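Local structure of catechol 2,3-dioxygenase (Pseudomonas sp. KL28, 3HPY) at residues Lys167-Val172 with His201-Val206; Ser188-Trp193 with Trp284-Phe289; Phe110-Pro113 with Leu117-Leu120; Ile66-Phe71 with Gly105-Phe110. The protein probably catalyses the iron-dependent extradiol cleavage of catechol by molecular oxygen, opening the aromatic ring to 2-hydroxy-6-oxohexa-2,4-dienoate. All blocks are in the same frame, centred on the assembly; numbering follows the deposited sequence.

Contact 1 (Lys167-Val172 with His201-Val206); sequences KIFTEV and HDIAFV. With MCT (4-methylcatechol), chain J.
A purely apolar helix-on-sheet contact joins Phe-169 of helix 162-171 to Ile-203 and Phe-205 of strand 203-207, where the iron-binding glyoxalase-like domain faces the N-terminal one. Ile-203 and Phe-205 are two apart on the strand, which puts both on the face turned to the helix. Phe-169 reaches across with its ring and meets both: CE1 of Phe-169 lies 3.7 Å from CE1 of Phe-205, and CE2 of Phe-169 rests 4.0 Å from CG2 of Ile-203. The two phenyl rings are inclined at 56° with centroids 5.4 Å apart, neither a parallel stack nor a T-shape. With CG1 of Ile-203 anti to its backbone N (chi1 -168°), the short CG2 branch is the one turned to the ring. Flat rings and a branched aliphatic suit a buried place where the contact is made by hydrocarbon alone. In the loop just before the strand, His-201 serves the ligand pocket instead: its NE2 gives a weak, bent hydrogen bond to O4 of 4-methylcatechol, 3.2 Å away and near the imidazole plane. Asp-202 and Ile-203 both face Leu-194, a classic beta bulge. Around the contact, Leu-157 of strand 151-159 lies against Ile-203 and Phe-205, Phe-175 meets Phe-169 edge-to-face, and Leu-194 of strand 189-195 and Leu-112 of the other domain also pack on Phe-169.

Contact 2 (Ser188-Trp193 with Trp284-Phe289); sequences SDMGIW and WTYDNF. With MCT (4-methylcatechol), chain J.
A Met-aromatic contact joins Met-190 to Tyr-286 and Phe-289 on the protein surface, where the chain turns a corner three residues before Trp-193 of the 4-methylcatechol pocket. Met-190 stretches out from its backbone, with CG anti to N (chi1 177°), then bends at the thioether. SD comes up in the plane of the Tyr-286 ring, 3.3 Å from CE1, a tight approach of the polarisable sulfur to the hydrogen-bearing edge. The methyl CE also touches Tyr-286, 3.6 Å from its CD1, and stands over the face of Phe-289, 4.0 Å from the ring centroid and only 11° off its normal, a CH-pi contact. A flexible unbranched thioether can meet an edge and a face at once. Both rings belong to the type I beta turn Tyr-286 to Phe-289, closed by Phe-289 N bonding Tyr-286 O at 3.0 Å, just where helix 289-293 begins. Met-190 and Gly-191 together face Val-181 as a classic beta bulge. Farther along the strand, the indole of Trp-193 lies against the methyl and ring of 4-methylcatechol, with CZ2 3.6 Å from the methyl carbon C. On the other flank, Thr-285 N is hydrogen-bonded to Asn-135 OD1 of a second subunit.

Contact 3 (Phe110-Pro113 with Leu117-Leu120); sequences FELP and LIEL
Phe-110 and Ile-118 form an antiparallel hydrogen-bonded pair in the beta hairpin of strands 107-111 and 117-121, and their backbones supply the polar part of the contact. Phe-110 N bonds Ile-118 O at 3.0 Å, and Ile-118 N returns the bond to Phe-110 O at 2.9 Å, nearly straight at 169°. Phe-110 O also takes a CA-H...O contact from Leu-117 CA, 3.4 Å away. Glu-111 and Leu-117 form the next, non-hydrogen-bonded pair.

The apolar part lies on the face carrying Phe-110 and Ile-118. With chi1 at 63°, CG of Phe-110 stands between its backbone N and carbonyl carbon, folding the ring over its partner; Ile-118 CB lies beneath one face, offset toward the rim, 3.5 Å from CZ. Beta-branching suits isoleucine to this CH-pi contact, placing a C-H at CB and two branches near the ring. Leu-112, just beyond the strand, brings CD1 to 3.7 Å from CG1 of Ile-118, extending the apolar patch. On the opposite face, Leu-117 CD2 lies alongside the aliphatic part of Glu-111, 3.6 Å from CG, while the extended glutamate carries its carboxylate onward toward the surface.

Strand 117-121 is flanked on its other side by strand 65-73, whose Phe-71 touches Ile-118. Leu-86 of helix 76-89 packs on Phe-110, and Leu-112 reaches Val-165 and Ile-168 of helix 162-171.

Contact 4 (Ile66-Phe71 with Gly105-Phe110); sequences IDFFGF and GERVRF
The guanidinium of Arg-109 lies flat against the ring of Phe-68, spanning strand 117-121, which runs between their two strands in the sheet. The planes are only 18° apart and the centres 4.6 Å, a stacked cation-pi pair. It is off-centre: Arg-109 CZ sits 28° from the ring normal, and the nearest approach is by NH2, 3.8 Å from CE2 of Phe-68 and above the rim of the ring. CD2 of Phe-68 in turn lies over one face of the guanidinium. Arg-109 runs out extended as far as CD and then bends at chi3, turning its head nearly flat onto the ring.

Arg-107, two residues back and so on the same face of the strand, approaches differently. Its NH1 comes within 4.1 Å of CZ of Phe-68, with the guanidinium tilted 37° to the ring, so this meeting is oblique. The same NH1 lies at the edge of the Arg-109 guanidinium, close to its plane.

Glu-119 on the intervening strand ties the two arginines: its OE2 makes salt bridges to Arg-109 NH2 and Arg-107 NH1, while Arg-107 NH2 also pairs with Glu-100. Arginine suits the place because its planar head can offer N-H groups along its edge to carboxylates while its face rests on an aromatic ring. The shared carboxylate probably offsets much of the repulsion between two positive charges held so close, and the pi cloud of Phe-68 would add a weaker cation-pi term, mainly to Arg-109.

Overall arrangement
Contacts 1, 3 and 4 are buried, whereas contact 2 lies at the surface, about 28 Å from contact 4 between centres. Contacts 3 and 4 share Phe-110 and strand 107-111 in one sheet of the N-terminal domain; the first adds backbone bonds to apolar packing, the second depends on charge and pi electrons. Contacts 1 and 2 occupy neighbouring strands of the other sheet, linked by a probable hydrogen bond from Ile-192 N to Phe-205 O (2.8 Å), and each sends one residue to 4-methylcatechol. The two domains meet largely through hydrocarbon near contact 1, where Ile-203 CD1 lies 3.7 Å from Phe-71 CZ. Only contact 2 uses sulfur, and only it borders another subunit.

Contact 1 (Lys167-Val172 with His201-Val206)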
loop_
_atom_site.group_PDB
_atom_site.type_symbol
_atom_site.label_atom_id
_atom_site.label_comp_id
_atom_site.label_asym_id
_atom_site.label_seq_id
_atom_site.Cartn_x
_atom_site.Cartn_y
_atom_site.Cartn_z
ATOM N N LYS C 167 -0.289 18.996 33.387
ATOM C CA LYS C 167 0.649 19.954 33.965
ATOM C C LYS C 167 2.011 19.334 34.232
ATOM O O LYS C 167 3.042 19.907 33.884
ATOM C CB LYS C 167 0.103 20.529 35.280
ATOM C CG LYS C 167 -1.188 21.317 35.148
ATOM C CD LYS C 167 -1.567 22.033 36.462
ATOM C CE LYS C 167 -2.197 21.098 37.513
ATOM N NZ LYS C 167 -1.227 20.172 38.187
ATOM N N ILE C 168 2.020 18.165 34.859
ATOM C CA ILE C 168 3.279 17.501 35.168
ATOM C C ILE C 168 4.022 17.160 33.884
ATOM O O ILE C 168 5.239 17.360 33.784
ATOM C CB ILE C 168 3.049 16.211 35.960
ATOM C CG1 ILE C 168 2.292 16.524 37.249
ATOM C CG2 ILE C 168 4.380 15.550 36.276
ATOM C CD1 ILE C 168 1.794 15.301 37.963
ATOM N N PHE C 169 3.294 16.637 32.902
ATOM C CA PHE C 169 3.927 16.293 31.639
ATOM C C PHE C 169 4.443 17.492 30.859
ATOM O O PHE C 169 5.574 17.458 30.371
ATOM C CB PHE C 169 2.981 15.470 30.755
ATOM C CG PHE C 169 3.018 14.004 31.056
ATOM C CD1 PHE C 169 2.240 13.466 32.076
ATOM C CD2 PHE C 169 3.896 13.170 30.371
ATOM C CE1 PHE C 169 2.340 12.115 32.413
ATOM C CE2 PHE C 169 4.007 11.816 30.699
ATOM C CZ PHE C 169 3.230 11.286 31.722
ATOM N N THR C 170 3.635 18.545 30.742
ATOM C CA THR C 170 4.045 19.721 29.977
ATOM C C THR C 170 4.886 20.738 30.745
ATOM O O THR C 170 5.656 21.487 30.139
ATOM C CB THR C 170 2.826 20.478 29.351
ATOM O OG1 THR C 170 2.081 21.148 30.380
ATOM C CG2 THR C 170 1.918 19.511 28.606
ATOM N N GLU C 171 4.758 20.782 32.065
ATOM C CA GLU C 171 5.544 21.738 32.829
ATOM C C GLU C 171 6.765 21.111 33.492
ATOM O O GLU C 171 7.684 21.821 33.888
ATOM C CB GLU C 171 4.672 22.432 33.870
ATOM C CG GLU C 171 3.517 23.199 33.256
ATOM C CD GLU C 171 2.869 24.177 34.219
ATOM O OE1 GLU C 171 2.611 23.802 35.386
ATOM O OE2 GLU C 171 2.606 25.323 33.800
ATOM N N VAL C 172 6.791 19.784 33.585
ATOM C CA VAL C 172 7.916 19.106 34.215
ATOM C C VAL C 172 8.692 18.135 33.313
ATOM O O VAL C 172 9.922 18.168 33.286
ATOM C CB VAL C 172 7.453 18.341 35.473
ATOM C CG1 VAL C 172 8.654 17.780 36.215
ATOM C CG2 VAL C 172 6.659 19.266 36.375
ATOM N N HIS C 201 2.184 11.520 19.271
ATOM C CA HIS C 201 2.093 11.340 20.721
ATOM C C HIS C 201 2.898 10.158 21.241
ATOM O O HIS C 201 3.020 9.114 20.588
ATOM C CB HIS C 201 0.643 11.201 21.180
ATOM C CG HIS C 201 -0.011 9.931 20.740
ATOM N ND1 HIS C 201 0.144 9.423 19.469
ATOM C CD2 HIS C 201 -0.858 9.094 21.382
ATOM C CE1 HIS C 201 -0.583 8.327 19.345
ATOM N NE2 HIS C 201 -1.202 8.106 20.491
ATOM N N ASP C 202 3.458 10.335 22.428
ATOM C CA ASP C 202 4.226 9.281 23.063
ATOM C C ASP C 202 3.365 8.660 24.155
ATOM O O ASP C 202 3.630 7.549 24.616
ATOM C CB ASP C 202 5.519 9.861 23.633
ATOM C CG ASP C 202 6.511 10.229 22.539
ATOM O OD1 ASP C 202 7.226 9.328 22.052
ATOM O OD2 ASP C 202 6.545 11.418 22.152
ATOM N N ILE C 203 2.317 9.381 24.545
ATOM C CA ILE C 203 1.407 8.911 25.578
ATOM C C ILE C 203 0.127 9.745 25.571
ATOM O O ILE C 203 0.140 10.919 25.175
ATOM C CB ILE C 203 2.082 8.984 26.978
ATOM C CG1 ILE C 203 1.246 8.218 28.010
ATOM C CG2 ILE C 203 2.256 10.438 27.398
ATOM C CD1 ILE C 203 1.987 7.965 29.328
ATOM N N ALA C 204 -0.982 9.136 25.987
ATOM C CA ALA C 204 -2.262 9.846 26.034
ATOM C C ALA C 204 -3.038 9.441 27.276
ATOM O O ALA C 204 -2.813 8.368 27.829
ATOM C CB ALA C 204 -3.090 9.553 24.782
ATOM N N PHE C 205 -3.941 10.321 27.705
ATOM C CA PHE C 205 -4.775 10.103 28.891
ATOM C C PHE C 205 -6.222 10.504 28.611
ATOM O O PHE C 205 -6.491 11.472 27.889
ATOM C CB PHE C 205 -4.297 10.938 30.094
ATOM C CG PHE C 205 -2.961 10.531 30.645
ATOM C CD1 PHE C 205 -1.782 11.059 30.122
ATOM C CD2 PHE C 205 -2.879 9.628 31.695
ATOM C CE1 PHE C 205 -0.546 10.692 30.639
ATOM C CE2 PHE C 205 -1.644 9.254 32.220
ATOM C CZ PHE C 205 -0.475 9.787 31.689
ATOM N N VAL C 206 -7.151 9.758 29.196
ATOM C CA VAL C 206 -8.564 10.056 29.036
ATOM C C VAL C 206 -9.182 10.142 30.431
ATOM O O VAL C 206 -8.942 9.274 31.271
ATOM C CB VAL C 206 -9.272 8.969 28.214
ATOM C CG1 VAL C 206 -10.739 9.315 28.048
ATOM C CG2 VAL C 206 -8.621 8.848 26.852
HETATM C C1 MCT J . -6.882 7.642 19.683
HETATM C C2 MCT J . -6.535 6.536 20.477
HETATM C C3 MCT J . -5.266 5.935 20.305
HETATM O O3 MCT J . -4.934 4.880 21.055
HETATM C C4 MCT J . -4.343 6.440 19.349
HETATM O O4 MCT J . -3.126 5.844 19.201
HETATM C C5 MCT J . -4.695 7.560 18.548
HETATM C C6 MCT J . -5.970 8.155 18.727
HETATM C C MCT J . -8.224 8.281 19.853
#

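Contact 2 (Ser188-Trp193 with Trp284-Phe289)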
loop_
_atom_site.group_PDB
_atom_site.type_symbol
_atom_site.label_atom_id
_atom_site.label_comp_id
_atom_site.label_asym_id
_atom_site.label_seq_id
_atom_site.Cartn_x
_atom_site.Cartn_y
_atom_site.Cartn_z
ATOM N N SER C 188 -12.821 21.709 29.235
ATOM C CA SER C 188 -11.776 21.103 30.038
ATOM C C SER C 188 -11.422 19.919 29.140
ATOM O O SER C 188 -12.279 19.434 28.397
ATOM C CB SER C 188 -12.335 20.619 31.377
ATOM O OG SER C 188 -13.378 19.682 31.183
ATOM N N ASP C 189 -10.179 19.458 29.175
ATOM C CA ASP C 189 -9.824 18.347 28.310
ATOM C C ASP C 189 -10.236 16.995 28.865
ATOM O O ASP C 189 -9.855 16.603 29.970
ATOM C CB ASP C 189 -8.326 18.348 28.007
ATOM C CG ASP C 189 -7.841 19.683 27.496
ATOM O OD1 ASP C 189 -8.546 20.298 26.667
ATOM O OD2 ASP C 189 -6.746 20.107 27.921
ATOM N N MET C 190 -11.031 16.297 28.060
ATOM C CA MET C 190 -11.548 14.972 28.364
ATOM C C MET C 190 -10.525 13.919 27.962
ATOM O O MET C 190 -10.459 12.829 28.542
ATOM C CB MET C 190 -12.834 14.745 27.573
ATOM C CG MET C 190 -13.429 13.369 27.757
ATOM S SD MET C 190 -15.045 13.186 26.981
ATOM C CE MET C 190 -14.581 12.539 25.364
ATOM N N GLY C 191 -9.746 14.269 26.941
ATOM C CA GLY C 191 -8.714 13.398 26.411
ATOM C C GLY C 191 -7.541 14.262 25.994
ATOM O O GLY C 191 -7.710 15.355 25.457
ATOM N N ILE C 192 -6.342 13.746 26.199
ATOM C CA ILE C 192 -5.149 14.510 25.918
ATOM C C ILE C 192 -4.056 13.634 25.280
ATOM O O ILE C 192 -3.777 12.531 25.760
ATOM C CB ILE C 192 -4.743 15.164 27.278
ATOM C CG1 ILE C 192 -5.532 16.462 27.467
ATOM C CG2 ILE C 192 -3.270 15.354 27.389
ATOM C CD1 ILE C 192 -5.319 17.120 28.812
ATOM N N TRP C 193 -3.473 14.118 24.177
ATOM C CA TRP C 193 -2.405 13.403 23.454
ATOM C C TRP C 193 -1.081 14.168 23.544
ATOM O O TRP C 193 -0.894 15.191 22.887
ATOM C CB TRP C 193 -2.798 13.207 21.981
ATOM C CG TRP C 193 -3.839 12.155 21.810
ATOM C CD1 TRP C 193 -3.645 10.861 21.401
ATOM C CD2 TRP C 193 -5.218 12.261 22.165
ATOM N NE1 TRP C 193 -4.818 10.154 21.495
ATOM C CE2 TRP C 193 -5.801 10.987 21.963
ATOM C CE3 TRP C 193 -6.019 13.305 22.650
ATOM C CZ2 TRP C 193 -7.155 10.733 22.223
ATOM C CZ3 TRP C 193 -7.363 13.054 22.911
ATOM C CH2 TRP C 193 -7.915 11.775 22.698
ATOM N N TRP C 284 -10.877 18.616 19.214
ATOM C CA TRP C 284 -12.052 17.921 18.722
ATOM C C TRP C 284 -13.196 18.193 19.693
ATOM O O TRP C 284 -13.002 18.147 20.905
ATOM C CB TRP C 284 -11.792 16.415 18.626
ATOM C CG TRP C 284 -10.866 16.042 17.510
ATOM C CD1 TRP C 284 -9.510 16.208 17.476
ATOM C CD2 TRP C 284 -11.235 15.497 16.236
ATOM N NE1 TRP C 284 -9.014 15.805 16.259
ATOM C CE2 TRP C 284 -10.050 15.364 15.480
ATOM C CE3 TRP C 284 -12.455 15.111 15.660
ATOM C CZ2 TRP C 284 -10.046 14.859 14.173
ATOM C CZ3 TRP C 284 -12.451 14.607 14.355
ATOM C CH2 TRP C 284 -11.250 14.488 13.628
ATOM N N THR C 285 -14.374 18.501 19.162
ATOM C CA THR C 285 -15.542 18.761 19.999
ATOM C C THR C 285 -16.058 17.436 20.549
ATOM O O THR C 285 -15.893 16.392 19.916
ATOM C CB THR C 285 -16.660 19.423 19.193
ATOM O OG1 THR C 285 -17.002 18.587 18.083
ATOM C CG2 THR C 285 -16.211 20.774 18.677
ATOM N N TYR C 286 -16.680 17.473 21.725
ATOM C CA TYR C 286 -17.203 16.257 22.349
ATOM C C TYR C 286 -18.246 15.549 21.488
ATOM O O TYR C 286 -18.198 14.327 21.323
ATOM C CB TYR C 286 -17.833 16.575 23.712
ATOM C CG TYR C 286 -18.411 15.361 24.429
ATOM C CD1 TYR C 286 -17.584 14.464 25.107
ATOM C CD2 TYR C 286 -19.787 15.111 24.427
ATOM C CE1 TYR C 286 -18.110 13.351 25.769
ATOM C CE2 TYR C 286 -20.322 14.000 25.082
ATOM C CZ TYR C 286 -19.480 13.127 25.750
ATOM O OH TYR C 286 -20.002 12.031 26.406
ATOM N N ASP C 287 -19.189 16.316 20.950
ATOM C CA ASP C 287 -20.255 15.743 20.141
ATOM C C ASP C 287 -19.708 15.027 18.915
ATOM O O ASP C 287 -20.277 14.034 18.459
ATOM C CB ASP C 287 -21.251 16.839 19.728
ATOM C CG ASP C 287 -20.800 17.623 18.511
ATOM O OD1 ASP C 287 -20.921 17.095 17.384
ATOM O OD2 ASP C 287 -20.325 18.765 18.679
ATOM N N ASN C 288 -18.582 15.514 18.403
ATOM C CA ASN C 288 -17.969 14.925 17.217
ATOM C C ASN C 288 -16.875 13.913 17.546
ATOM O O ASN C 288 -16.076 13.543 16.690
ATOM C CB ASN C 288 -17.394 16.040 16.345
ATOM C CG ASN C 288 -17.204 15.614 14.909
ATOM O OD1 ASN C 288 -16.111 15.222 14.500
ATOM N ND2 ASN C 288 -18.279 15.680 14.130
ATOM N N PHE C 289 -16.853 13.431 18.773
ATOM C CA PHE C 289 -15.811 12.507 19.160
ATOM C C PHE C 289 -15.860 11.099 18.459
ATOM O O PHE C 289 -14.825 10.429 18.368
ATOM C CB PHE C 289 -15.797 12.511 20.701
ATOM C CG PHE C 289 -14.833 11.566 21.334
ATOM C CD1 PHE C 289 -13.430 11.695 21.188
ATOM C CD2 PHE C 289 -15.341 10.478 22.034
ATOM C CE1 PHE C 289 -12.544 10.737 21.773
ATOM C CE2 PHE C 289 -14.497 9.521 22.619
ATOM C CZ PHE C 289 -13.087 9.633 22.478
HETATM C C1 MCT J . -6.882 7.642 19.683
HETATM C C2 MCT J . -6.535 6.536 20.477
HETATM C C3 MCT J . -5.266 5.935 20.305
HETATM O O3 MCT J . -4.934 4.880 21.055
HETATM C C4 MCT J . -4.343 6.440 19.349
HETATM O O4 MCT J . -3.126 5.844 19.201
HETATM C C5 MCT J . -4.695 7.560 18.548
HETATM C C6 MCT J . -5.970 8.155 18.727
HETATM C C MCT J . -8.224 8.281 19.853
#

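Contact 3 (Phe110-Pro113 with Leu117-Leu120)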
loop_
_atom_site.group_PDB
_atom_site.type_symbol
_atom_site.label_atom_id
_atom_site.label_comp_id
_atom_site.label_asym_id
_atom_site.label_seq_id
_atom_site.Cartn_x
_atom_site.Cartn_y
_atom_site.Cartn_z
ATOM N N PHE C 110 7.374 7.378 40.055
ATOM C CA PHE C 110 6.474 8.229 40.814
ATOM C C PHE C 110 5.038 7.910 40.414
ATOM O O PHE C 110 4.804 7.217 39.420
ATOM C CB PHE C 110 6.804 9.702 40.557
ATOM C CG PHE C 110 6.614 10.132 39.127
ATOM C CD1 PHE C 110 5.378 10.602 38.683
ATOM C CD2 PHE C 110 7.674 10.071 38.222
ATOM C CE1 PHE C 110 5.201 11.009 37.358
ATOM C CE2 PHE C 110 7.505 10.474 36.896
ATOM C CZ PHE C 110 6.267 10.944 36.466
ATOM N N GLU C 111 4.079 8.395 41.196
ATOM C CA GLU C 111 2.674 8.138 40.905
ATOM C C GLU C 111 1.992 9.427 40.469
ATOM O O GLU C 111 2.217 10.495 41.051
ATOM C CB GLU C 111 1.963 7.570 42.143
ATOM C CG GLU C 111 0.566 6.999 41.859
ATOM C CD GLU C 111 -0.191 6.595 43.119
ATOM O OE1 GLU C 111 0.371 5.851 43.954
ATOM O OE2 GLU C 111 -1.359 7.021 43.267
ATOM N N LEU C 112 1.168 9.325 39.432
ATOM C CA LEU C 112 0.446 10.479 38.917
ATOM C C LEU C 112 -0.911 10.582 39.603
ATOM O O LEU C 112 -1.370 9.632 40.245
ATOM C CB LEU C 112 0.231 10.349 37.401
ATOM C CG LEU C 112 1.383 10.607 36.421
ATOM C CD1 LEU C 112 0.906 10.276 35.011
ATOM C CD2 LEU C 112 1.841 12.061 36.496
ATOM N N PRO C 113 -1.569 11.742 39.473
ATOM C CA PRO C 113 -2.885 11.984 40.072
ATOM C C PRO C 113 -3.906 10.980 39.545
ATOM O O PRO C 113 -4.897 10.665 40.216
ATOM C CB PRO C 113 -3.210 13.401 39.620
ATOM C CG PRO C 113 -1.871 14.038 39.539
ATOM C CD PRO C 113 -1.037 12.977 38.871
ATOM N N LEU C 117 1.519 4.576 37.678
ATOM C CA LEU C 117 2.922 4.685 38.051
ATOM C C LEU C 117 3.763 4.916 36.798
ATOM O O LEU C 117 3.640 4.188 35.818
ATOM C CB LEU C 117 3.392 3.408 38.748
ATOM C CG LEU C 117 2.507 2.874 39.878
ATOM C CD1 LEU C 117 3.212 1.720 40.567
ATOM C CD2 LEU C 117 2.207 3.981 40.866
ATOM N N ILE C 118 4.619 5.930 36.840
ATOM C CA ILE C 118 5.481 6.262 35.713
ATOM C C ILE C 118 6.938 6.033 36.103
ATOM O O ILE C 118 7.316 6.220 37.257
ATOM C CB ILE C 118 5.299 7.736 35.309
ATOM C CG1 ILE C 118 3.812 8.049 35.139
ATOM C CG2 ILE C 118 6.044 8.022 34.016
ATOM C CD1 ILE C 118 3.149 7.336 33.983
ATOM N N GLU C 119 7.749 5.619 35.140
ATOM C CA GLU C 119 9.161 5.376 35.394
ATOM C C GLU C 119 10.031 6.156 34.417
ATOM O O GLU C 119 9.640 6.388 33.279
ATOM C CB GLU C 119 9.475 3.882 35.272
ATOM C CG GLU C 119 9.369 3.102 36.574
ATOM C CD GLU C 119 9.839 1.674 36.424
ATOM O OE1 GLU C 119 10.684 1.415 35.540
ATOM O OE2 GLU C 119 9.378 0.805 37.199
ATOM N N LEU C 120 11.208 6.561 34.880
ATOM C CA LEU C 120 12.171 7.295 34.064
ATOM C C LEU C 120 13.531 6.638 34.287
ATOM O O LEU C 120 13.954 6.455 35.430
ATOM C CB LEU C 120 12.225 8.767 34.498
ATOM C CG LEU C 120 11.453 9.831 33.708
ATOM C CD1 LEU C 120 10.067 9.353 33.333
ATOM C CD2 LEU C 120 11.372 11.079 34.544
#

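Contact 4 (Ile66-Phe71 with Gly105-Phe110)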
loop_
_atom_site.group_PDB
_atom_site.type_symbol
_atom_site.label_atom_id
_atom_site.label_comp_id
_atom_site.label_asym_id
_atom_site.label_seq_id
_atom_site.Cartn_x
_atom_site.Cartn_y
_atom_site.Cartn_z
ATOM N N ILE C 66 -1.854 -2.801 33.862
ATOM C CA ILE C 66 -0.475 -2.335 33.814
ATOM C C ILE C 66 0.105 -2.016 35.190
ATOM O O ILE C 66 -0.553 -1.393 36.016
ATOM C CB ILE C 66 -0.356 -1.069 32.938
ATOM C CG1 ILE C 66 1.104 -0.616 32.883
ATOM C CG2 ILE C 66 -1.240 0.045 33.501
ATOM C CD1 ILE C 66 1.360 0.478 31.882
ATOM N N ASP C 67 1.336 -2.456 35.433
ATOM C CA ASP C 67 1.997 -2.161 36.699
ATOM C C ASP C 67 2.597 -0.765 36.579
ATOM O O ASP C 67 2.362 0.104 37.416
ATOM C CB ASP C 67 3.110 -3.172 37.000
ATOM C CG ASP C 67 2.581 -4.579 37.225
ATOM O OD1 ASP C 67 1.472 -4.715 37.786
ATOM O OD2 ASP C 67 3.280 -5.553 36.856
ATOM N N PHE C 68 3.358 -0.548 35.513
ATOM C CA PHE C 68 3.990 0.744 35.303
ATOM C C PHE C 68 4.422 0.965 33.857
ATOM O O PHE C 68 4.525 0.021 33.072
ATOM C CB PHE C 68 5.190 0.886 36.250
ATOM C CG PHE C 68 6.198 -0.211 36.123
ATOM C CD1 PHE C 68 7.205 -0.144 35.161
ATOM C CD2 PHE C 68 6.151 -1.314 36.975
ATOM C CE1 PHE C 68 8.156 -1.158 35.047
ATOM C CE2 PHE C 68 7.097 -2.339 36.871
ATOM C CZ PHE C 68 8.106 -2.260 35.902
ATOM N N PHE C 69 4.664 2.225 33.517
ATOM C CA PHE C 69 5.073 2.613 32.173
ATOM C C PHE C 69 6.301 3.514 32.277
ATOM O O PHE C 69 6.248 4.567 32.909
ATOM C CB PHE C 69 3.929 3.362 31.491
ATOM C CG PHE C 69 4.124 3.558 30.015
ATOM C CD1 PHE C 69 4.388 4.818 29.499
ATOM C CD2 PHE C 69 4.029 2.478 29.141
ATOM C CE1 PHE C 69 4.555 5.006 28.130
ATOM C CE2 PHE C 69 4.193 2.655 27.776
ATOM C CZ PHE C 69 4.457 3.925 27.269
ATOM N N GLY C 70 7.395 3.107 31.646
ATOM C CA GLY C 70 8.613 3.893 31.722
ATOM C C GLY C 70 9.044 4.634 30.468
ATOM O O GLY C 70 8.680 4.265 29.356
ATOM N N PHE C 71 9.839 5.680 30.671
ATOM C CA PHE C 71 10.356 6.508 29.584
ATOM C C PHE C 71 11.876 6.620 29.679
ATOM O O PHE C 71 12.413 6.951 30.738
ATOM C CB PHE C 71 9.786 7.919 29.679
ATOM C CG PHE C 71 8.335 8.028 29.324
ATOM C CD1 PHE C 71 7.948 8.184 28.003
ATOM C CD2 PHE C 71 7.354 8.043 30.318
ATOM C CE1 PHE C 71 6.618 8.364 27.672
ATOM C CE2 PHE C 71 6.008 8.223 29.990
ATOM C CZ PHE C 71 5.644 8.385 28.669
ATOM N N GLY C 105 19.102 -0.172 34.144
ATOM C CA GLY C 105 19.736 0.662 35.141
ATOM C C GLY C 105 18.702 1.137 36.132
ATOM O O GLY C 105 17.519 0.821 36.014
ATOM N N GLU C 106 19.137 1.897 37.121
ATOM C CA GLU C 106 18.208 2.384 38.112
ATOM C C GLU C 106 17.247 3.343 37.430
ATOM O O GLU C 106 17.608 4.007 36.459
ATOM C CB GLU C 106 18.967 3.086 39.217
ATOM C CG GLU C 106 19.726 4.254 38.705
ATOM C CD GLU C 106 20.389 5.034 39.807
ATOM O OE1 GLU C 106 20.956 6.096 39.490
ATOM O OE2 GLU C 106 20.348 4.596 40.980
ATOM N N ARG C 107 16.025 3.402 37.949
ATOM C CA ARG C 107 14.985 4.253 37.390
ATOM C C ARG C 107 14.242 5.025 38.473
ATOM O O ARG C 107 14.141 4.576 39.616
ATOM C CB ARG C 107 13.983 3.396 36.616
ATOM C CG ARG C 107 14.428 1.951 36.414
ATOM C CD ARG C 107 13.284 0.993 36.673
ATOM N NE ARG C 107 13.769 -0.310 37.120
ATOM C CZ ARG C 107 12.984 -1.312 37.512
ATOM N NH1 ARG C 107 11.661 -1.170 37.510
ATOM N NH2 ARG C 107 13.529 -2.451 37.919
ATOM N N VAL C 108 13.712 6.182 38.100
ATOM C CA VAL C 108 12.966 7.027 39.022
ATOM C C VAL C 108 11.488 6.752 38.785
ATOM O O VAL C 108 11.006 6.909 37.664
ATOM C CB VAL C 108 13.250 8.515 38.747
ATOM C CG1 VAL C 108 12.643 9.373 39.834
ATOM C CG2 VAL C 108 14.745 8.746 38.651
ATOM N N ARG C 109 10.774 6.324 39.827
ATOM C CA ARG C 109 9.352 6.034 39.689
ATOM C C ARG C 109 8.504 6.923 40.584
ATOM O O ARG C 109 8.871 7.200 41.721
ATOM C CB ARG C 109 9.057 4.565 40.017
ATOM C CG ARG C 109 7.621 4.145 39.707
ATOM C CD ARG C 109 7.289 2.773 40.283
ATOM N NE ARG C 109 8.126 1.703 39.743
ATOM C CZ ARG C 109 8.070 0.440 40.154
ATOM N NH1 ARG C 109 7.218 0.089 41.108
ATOM N NH2 ARG C 109 8.865 -0.476 39.614
ATOM N N PHE C 110 7.374 7.378 40.055
ATOM C CA PHE C 110 6.474 8.229 40.814
ATOM C C PHE C 110 5.038 7.910 40.414
ATOM O O PHE C 110 4.804 7.217 39.420
ATOM C CB PHE C 110 6.804 9.702 40.557
ATOM C CG PHE C 110 6.614 10.132 39.127
ATOM C CD1 PHE C 110 5.378 10.602 38.683
ATOM C CD2 PHE C 110 7.674 10.071 38.222
ATOM C CE1 PHE C 110 5.201 11.009 37.358
ATOM C CE2 PHE C 110 7.505 10.474 36.896
ATOM C CZ PHE C 110 6.267 10.944 36.466
#